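Local coordinates for putative histidine protein kinase (Rhodobacter sphaeroides, PDB 3KYJ) that probably takes up phosphate on its Hpt domain, as part of a chemotaxis histidine kinase, and passes it to CheY or CheB, at residues D25-S30 with R49-F54; L32-Q35 with D39-A42; A42-L47 with G78-A83. All coordinates share one frame; numbering follows the deposited sequence.

Contact 1 of 3, residues D25-S30 with R49-F54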
loop_
_atom_site.group_PDB
_atom_site.type_symbol
_atom_site.label_atom_id
_atom_site.label_comp_id
_atom_site.label_asym_id
_atom_site.label_seq_id
_atom_site.Cartn_x
_atom_site.Cartn_y
_atom_site.Cartn_z
ATOM N N ASP A 25 0.806 -4.288 -15.204
ATOM C CA ASP A 25 -0.042 -4.145 -16.392
ATOM C C ASP A 25 -0.628 -2.729 -16.434
ATOM O O ASP A 25 -0.714 -2.122 -17.498
ATOM C CB ASP A 25 -1.180 -5.170 -16.400
ATOM C CG ASP A 25 -0.723 -6.576 -16.806
ATOM O OD1 ASP A 25 0.415 -6.744 -17.306
ATOM O OD2 ASP A 25 -1.526 -7.511 -16.623
ATOM N N ALA A 26 -1.055 -2.226 -15.277
ATOM C CA ALA A 26 -1.647 -0.884 -15.204
ATOM C C ALA A 26 -0.578 0.189 -15.460
ATOM O O ALA A 26 -0.834 1.182 -16.126
ATOM C CB ALA A 26 -2.320 -0.671 -13.845
ATOM N N MET A 27 0.628 -0.027 -14.929
ATOM C CA MET A 27 1.733 0.885 -15.159
ATOM C C MET A 27 2.051 0.978 -16.654
ATOM O O MET A 27 2.094 2.077 -17.236
ATOM C CB MET A 27 2.964 0.422 -14.372
ATOM C CG MET A 27 4.191 1.275 -14.606
ATOM S SD MET A 27 5.626 0.571 -13.741
ATOM C CE MET A 27 6.782 1.907 -13.925
ATOM N N GLU A 28 2.213 -0.177 -17.289
ATOM C CA GLU A 28 2.482 -0.208 -18.713
ATOM C C GLU A 28 1.336 0.379 -19.536
ATOM O O GLU A 28 1.577 1.116 -20.486
ATOM C CB GLU A 28 2.789 -1.630 -19.183
ATOM C CG GLU A 28 3.329 -1.632 -20.604
ATOM C CD GLU A 28 3.499 -3.010 -21.211
ATOM O OE1 GLU A 28 2.791 -3.951 -20.796
ATOM O OE2 GLU A 28 4.327 -3.130 -22.138
ATOM N N ALA A 29 0.089 0.077 -19.191
ATOM C CA ALA A 29 -1.036 0.617 -19.970
ATOM C C ALA A 29 -1.055 2.146 -19.953
ATOM O O ALA A 29 -1.300 2.789 -20.991
ATOM C CB ALA A 29 -2.358 0.076 -19.462
ATOM N N SER A 30 -0.825 2.739 -18.778
ATOM C CA SER A 30 -0.831 4.199 -18.681
ATOM C C SER A 30 0.310 4.808 -19.513
ATOM O O SER A 30 0.124 5.833 -20.185
ATOM C CB SER A 30 -0.702 4.655 -17.237
ATOM O OG SER A 30 -1.775 4.155 -16.453
ATOM N N ARG A 49 -0.629 5.242 -8.755
ATOM C CA ARG A 49 -1.217 4.198 -7.918
ATOM C C ARG A 49 -0.629 2.819 -8.217
ATOM O O ARG A 49 -0.388 2.034 -7.294
ATOM C CB ARG A 49 -2.741 4.208 -8.074
ATOM C CG ARG A 49 -3.359 5.446 -7.437
ATOM C CD ARG A 49 -4.891 5.384 -7.383
ATOM N NE ARG A 49 -5.507 5.447 -8.702
ATOM C CZ ARG A 49 -5.831 6.564 -9.353
ATOM N NH1 ARG A 49 -5.556 7.758 -8.850
ATOM N NH2 ARG A 49 -6.403 6.471 -10.538
ATOM N N ALA A 50 -0.384 2.534 -9.493
ATOM C CA ALA A 50 0.173 1.238 -9.876
ATOM C C ALA A 50 1.578 1.046 -9.296
ATOM O O ALA A 50 1.887 -0.004 -8.733
ATOM C CB ALA A 50 0.198 1.116 -11.372
ATOM N N VAL A 51 2.411 2.063 -9.417
ATOM C CA VAL A 51 3.771 1.997 -8.915
ATOM C C VAL A 51 3.753 1.939 -7.390
ATOM O O VAL A 51 4.481 1.156 -6.782
ATOM C CB VAL A 51 4.594 3.188 -9.427
ATOM C CG1 VAL A 51 5.970 3.185 -8.777
ATOM C CG2 VAL A 51 4.746 3.064 -10.943
ATOM N N HIS A 52 2.869 2.712 -6.771
ATOM C CA HIS A 52 2.775 2.734 -5.322
ATOM C C HIS A 52 2.365 1.353 -4.771
ATOM O O HIS A 52 2.897 0.875 -3.767
ATOM C CB HIS A 52 1.787 3.816 -4.891
ATOM C CG HIS A 52 1.724 4.012 -3.413
ATOM N ND1 HIS A 52 2.756 4.575 -2.692
ATOM C CD2 HIS A 52 0.752 3.715 -2.517
ATOM C CE1 HIS A 52 2.421 4.616 -1.415
ATOM N NE2 HIS A 52 1.210 4.102 -1.281
ATOM N N THR A 53 1.419 0.710 -5.443
ATOM C CA THR A 53 1.005 -0.630 -5.079
ATOM C C THR A 53 2.173 -1.617 -5.215
ATOM O O THR A 53 2.448 -2.435 -4.319
ATOM C CB THR A 53 -0.151 -1.074 -5.978
ATOM O OG1 THR A 53 -1.308 -0.326 -5.610
ATOM C CG2 THR A 53 -0.430 -2.576 -5.824
ATOM N N PHE A 54 2.871 -1.560 -6.346
ATOM C CA PHE A 54 3.988 -2.459 -6.561
ATOM C C PHE A 54 5.067 -2.270 -5.481
ATOM O O PHE A 54 5.582 -3.237 -4.924
ATOM C CB PHE A 54 4.537 -2.265 -7.964
ATOM C CG PHE A 54 5.518 -3.326 -8.354
ATOM C CD1 PHE A 54 5.093 -4.486 -8.962
ATOM C CD2 PHE A 54 6.857 -3.181 -8.059
ATOM C CE1 PHE A 54 5.989 -5.481 -9.300
ATOM C CE2 PHE A 54 7.763 -4.180 -8.377
ATOM C CZ PHE A 54 7.337 -5.326 -8.995
#

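Contact 2 of 3, residues L32-Q35 with D39-A42. With NA (sodium ion), chain C.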
loop_
_atom_site.group_PDB
_atom_site.type_symbol
_atom_site.label_atom_id
_atom_site.label_comp_id
_atom_site.label_asym_id
_atom_site.label_seq_id
_atom_site.Cartn_x
_atom_site.Cartn_y
_atom_site.Cartn_z
ATOM N N LEU A 32 1.916 3.468 -22.124
ATOM C CA LEU A 32 1.679 3.274 -23.555
ATOM C C LEU A 32 0.602 4.239 -24.043
ATOM O O LEU A 32 0.695 4.740 -25.150
ATOM C CB LEU A 32 1.298 1.823 -23.871
ATOM C CG LEU A 32 2.443 0.806 -23.713
ATOM C CD1 LEU A 32 1.938 -0.584 -23.925
ATOM C CD2 LEU A 32 3.610 1.100 -24.651
ATOM N N ALA A 33 -0.403 4.511 -23.219
ATOM C CA ALA A 33 -1.408 5.506 -23.577
ATOM C C ALA A 33 -0.783 6.894 -23.730
ATOM O O ALA A 33 -1.112 7.623 -24.681
ATOM C CB ALA A 33 -2.552 5.503 -22.549
ATOM N N LEU A 34 0.155 7.238 -22.842
ATOM C CA LEU A 34 0.835 8.522 -22.928
ATOM C C LEU A 34 1.694 8.586 -24.184
ATOM O O LEU A 34 1.738 9.590 -24.886
ATOM C CB LEU A 34 1.673 8.768 -21.670
ATOM C CG LEU A 34 0.866 9.015 -20.396
ATOM C CD1 LEU A 34 1.782 8.988 -19.182
ATOM C CD2 LEU A 34 0.078 10.336 -20.473
ATOM N N GLN A 35 2.359 7.489 -24.489
ATOM C CA GLN A 35 3.192 7.436 -25.669
ATOM C C GLN A 35 2.358 7.593 -26.934
ATOM O O GLN A 35 2.838 8.121 -27.929
ATOM C CB GLN A 35 3.950 6.110 -25.672
ATOM C CG GLN A 35 5.086 6.045 -26.616
ATOM C CD GLN A 35 5.858 4.762 -26.426
ATOM O OE1 GLN A 35 5.294 3.675 -26.508
ATOM N NE2 GLN A 35 7.148 4.881 -26.143
ATOM N N ASP A 39 -3.654 12.311 -22.835
ATOM C CA ASP A 39 -3.275 13.355 -21.924
ATOM C C ASP A 39 -2.853 12.842 -20.543
ATOM O O ASP A 39 -3.448 11.913 -19.970
ATOM C CB ASP A 39 -4.454 14.318 -21.797
ATOM C CG ASP A 39 -4.057 15.638 -21.219
ATOM O OD1 ASP A 39 -3.989 16.652 -21.947
ATOM O OD2 ASP A 39 -3.787 15.679 -20.014
ATOM N N ALA A 40 -1.796 13.449 -20.016
ATOM C CA ALA A 40 -1.328 13.175 -18.658
ATOM C C ALA A 40 -2.418 13.251 -17.593
ATOM O O ALA A 40 -2.380 12.526 -16.606
ATOM C CB ALA A 40 -0.202 14.121 -18.307
ATOM N N ALA A 41 -3.414 14.107 -17.787
ATOM C CA ALA A 41 -4.465 14.291 -16.801
ATOM C C ALA A 41 -5.181 12.980 -16.508
ATOM O O ALA A 41 -5.617 12.758 -15.401
ATOM C CB ALA A 41 -5.470 15.362 -17.268
ATOM N N ALA A 42 -5.318 12.130 -17.519
ATOM C CA ALA A 42 -6.042 10.867 -17.378
ATOM C C ALA A 42 -5.175 9.734 -16.841
ATOM O O ALA A 42 -5.691 8.702 -16.421
ATOM C CB ALA A 42 -6.633 10.450 -18.733
HETATM NA NA NA C . -2.808 17.686 -20.062
#

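Contact 3 of 3, residues A42-L47 with G78-A83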
loop_
_atom_site.group_PDB
_atom_site.type_symbol
_atom_site.label_atom_id
_atom_site.label_comp_id
_atom_site.label_asym_id
_atom_site.label_seq_id
_atom_site.Cartn_x
_atom_site.Cartn_y
_atom_site.Cartn_z
ATOM N N ALA A 42 -5.318 12.130 -17.519
ATOM C CA ALA A 42 -6.042 10.867 -17.378
ATOM C C ALA A 42 -5.175 9.734 -16.841
ATOM O O ALA A 42 -5.691 8.702 -16.421
ATOM C CB ALA A 42 -6.633 10.450 -18.733
ATOM N N HIS A 43 -3.864 9.921 -16.869
ATOM C CA HIS A 43 -2.964 8.784 -16.651
ATOM C C HIS A 43 -1.990 8.910 -15.494
ATOM O O HIS A 43 -1.501 7.888 -15.018
ATOM C CB HIS A 43 -2.211 8.480 -17.934
ATOM C CG HIS A 43 -3.100 7.975 -19.016
ATOM N ND1 HIS A 43 -3.688 6.730 -18.965
ATOM C CD2 HIS A 43 -3.587 8.581 -20.126
ATOM C CE1 HIS A 43 -4.463 6.570 -20.024
ATOM N NE2 HIS A 43 -4.422 7.679 -20.741
ATOM N N VAL A 44 -1.693 10.119 -15.019
ATOM C CA VAL A 44 -0.685 10.250 -13.956
ATOM C C VAL A 44 -1.176 9.627 -12.636
ATOM O O VAL A 44 -0.407 8.996 -11.923
ATOM C CB VAL A 44 -0.215 11.729 -13.811
ATOM C CG1 VAL A 44 0.645 11.944 -12.558
ATOM C CG2 VAL A 44 0.585 12.124 -15.047
ATOM N N GLY A 45 -2.460 9.761 -12.330
ATOM C CA GLY A 45 -3.020 9.133 -11.148
ATOM C C GLY A 45 -2.941 7.619 -11.186
ATOM O O GLY A 45 -2.393 7.008 -10.273
ATOM N N PRO A 46 -3.468 6.998 -12.247
ATOM C CA PRO A 46 -3.371 5.544 -12.388
ATOM C C PRO A 46 -1.929 5.056 -12.365
ATOM O O PRO A 46 -1.640 4.023 -11.778
ATOM C CB PRO A 46 -4.038 5.281 -13.741
ATOM C CG PRO A 46 -5.065 6.409 -13.885
ATOM C CD PRO A 46 -4.429 7.592 -13.207
ATOM N N LEU A 47 -1.035 5.792 -13.009
ATOM C CA LEU A 47 0.370 5.424 -13.044
ATOM C C LEU A 47 0.973 5.448 -11.629
ATOM O O LEU A 47 1.624 4.486 -11.202
ATOM C CB LEU A 47 1.099 6.378 -13.993
ATOM C CG LEU A 47 2.615 6.241 -14.006
ATOM C CD1 LEU A 47 3.060 4.841 -14.456
ATOM C CD2 LEU A 47 3.193 7.287 -14.946
ATOM N N GLY A 78 5.779 11.506 -8.807
ATOM C CA GLY A 78 5.349 12.514 -7.852
ATOM C C GLY A 78 5.747 13.944 -8.213
ATOM O O GLY A 78 5.019 14.891 -7.903
ATOM N N LEU A 79 6.887 14.120 -8.872
ATOM C CA LEU A 79 7.295 15.460 -9.310
ATOM C C LEU A 79 6.306 16.001 -10.337
ATOM O O LEU A 79 5.993 17.193 -10.341
ATOM C CB LEU A 79 8.671 15.449 -9.952
ATOM C CG LEU A 79 9.870 15.190 -9.041
ATOM C CD1 LEU A 79 11.111 15.082 -9.907
ATOM C CD2 LEU A 79 10.009 16.301 -8.014
ATOM N N VAL A 80 5.854 15.133 -11.235
ATOM C CA VAL A 80 4.806 15.498 -12.213
ATOM C C VAL A 80 3.500 15.818 -11.494
ATOM O O VAL A 80 2.861 16.838 -11.766
ATOM C CB VAL A 80 4.565 14.370 -13.241
ATOM C CG1 VAL A 80 3.420 14.735 -14.162
ATOM C CG2 VAL A 80 5.817 14.117 -14.060
ATOM N N ARG A 81 3.101 14.954 -10.567
ATOM C CA ARG A 81 1.795 15.095 -9.937
ATOM C C ARG A 81 1.749 16.309 -9.006
ATOM O O ARG A 81 0.736 17.014 -8.963
ATOM C CB ARG A 81 1.438 13.815 -9.165
ATOM C CG ARG A 81 -0.002 13.786 -8.672
ATOM C CD ARG A 81 -0.236 12.635 -7.718
ATOM N NE ARG A 81 0.478 12.845 -6.461
ATOM C CZ ARG A 81 0.481 11.982 -5.455
ATOM N NH1 ARG A 81 -0.195 10.853 -5.559
ATOM N NH2 ARG A 81 1.151 12.253 -4.346
ATOM N N ASP A 82 2.848 16.584 -8.301
ATOM C CA ASP A 82 2.844 17.548 -7.200
ATOM C C ASP A 82 3.686 18.804 -7.406
ATOM O O ASP A 82 3.358 19.864 -6.855
ATOM C CB ASP A 82 3.343 16.860 -5.926
ATOM C CG ASP A 82 2.501 15.666 -5.549
ATOM O OD1 ASP A 82 1.316 15.641 -5.939
ATOM O OD2 ASP A 82 3.030 14.750 -4.873
ATOM N N ALA A 83 4.754 18.697 -8.189
ATOM C CA ALA A 83 5.753 19.767 -8.290
ATOM C C ALA A 83 5.779 20.419 -9.669
ATOM O O ALA A 83 6.736 21.130 -10.038
ATOM C CB ALA A 83 7.117 19.221 -7.958
#

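Contact 1 of 3, residues D25-S30 with R49-F54
Ala50 CB points into helix 25-30 and lies over its backbone at the join of Ala26 and Met27. The methyl reaches Met27 N at 3.8 Å and Ala26 CB at 4.0 Å. Small residues on both sides let the helices come close: the axes of these short segments pass 8.7 Å apart, and the CA atoms of Met27 and Ala50 are 5.5 Å apart. The segments run nearly antiparallel, at 154°. The second touch is made by Met27 and Val51. With CG anti to the backbone N (chi1 177°) and the rest of the chain extended, Met27 lays its thioether end across one branch of Val51. Val51 CG2 meets Met27 CE at 3.8 Å and Met27 SD at the same distance. Val51 also packs on Cys73 and Ile77 of helix 64-82, and Met27 touches Ser99 of helix 89-112, so the pair sits inside the four-helix bundle of the Hpt domain. His52, the predicted phosphorylation site, follows Val51 directly. Its ND1 is hydrogen-bonded to Glu74 and its NE2 to an acidic side chain of another protein chain. The side chains that meet are apolar, which suggests that shape and burial, rather than polar bonds, hold the helices together here.

Contact 2 of 3, residues L32-Q35 with D39-A42
Asp39 OD2 is gripped twice, by the sodium ion at 2.2 Å and by Ala41 N at 2.8 Å. Asp39 is the N-cap of helix 40-60. The bond from Ala41 N is nearly straight, at 169°, and uses the anti lone pair of OD2, away from the other oxygen. Asp39 OD1 also binds the sodium, at 2.5 Å, making the carboxylate bidentate. The CB of Asp39 already points away from helix 32-35, and CG anti to the backbone N (chi1 -163°) lets OD2 reach back to Ala41 N. The cap and the metal together fix the rotation of the group. The charge on the carboxylate is probably favourable both to the cation and to the positive end of the helix dipole. A backbone bond from Ala42 N to Asp39 O adds to this first turn. The touch between the segments is apolar and rests on Leu34. Its CD2 branch lies against the backbone at the start of the second helix, 3.7 Å from Ala40 CA and 3.9 Å from Asp39 C. The methyl of Ala40 is further from that branch. The contact is at the surface, where the chain turns from helix 10-35 into helix 40-60. Met87, in a loop, touches both Leu34 and Ala40, and Leu34 also reaches Val92 on helix 89-112.

Contact 3 of 3, residues A42-L47 with G78-A83
Segment 42-47 belongs to helix 40-60, and residues 78-82 are the last of helix 64-82; Ala83 is the first to depart from helical backbone angles. The nearest CA atoms, those of Val44 and Arg81, are 6.8 Å apart. Helix 42-47 is kinked where the N atoms of Gly45 and Pro46 have no bond to the turn before; Pro46 has no N-H to give. Val44 carries the contact with both its branches. It is modelled in two conformers, and what follows holds for the one described. Its CB points at the other helix, and CG1 is anti to the backbone N (chi1 170°), which turns the two methyls to different partners. Val44 CG1 meets Arg81 CB at 4.0 Å, and Val44 CG2 meets Val80 CG1, also at 4.0 Å. Arg81 thus offers the aliphatic root of its chain to the valine. Its bend at chi3 (69°) helps to bring the guanidinium beside Asp82. There it grips the carboxylate side-on: Arg81 NE to Asp82 OD1 at 3.0 Å, and Arg81 NH2 to Asp82 OD2 at 3.2 Å. The second bond lies in the guanidinium plane and uses the syn lone pair. Arg81 also makes a cation-pi contact with Phe48. Val80 packs on Ile91 of helix 89-112. Such packing belongs to the four-helix bundle of Hpt domains, here near the end where helix 64-82 stops.

Contact 1 lies in the core, while contacts 2 and 3 lie at the surface. Contacts 1 and 2 join the same two helices, 10-35 and 40-60, one within the bundle and the other beside the turn that links them. Contact 3 ties helix 40-60 to helix 64-82 instead. In all three the side chains that meet are apolar, and each has polar groups beside it: His52 with its bond to Glu74 in contact 1, a sodium-bound helix cap in contact 2 and the Arg81-Asp82 salt bridge in contact 3. The contacts also touch each other. Met27 of contact 1 packs on Leu47 of contact 3, and His43 of contact 3 packs on Ala33 and Leu34 of contact 2.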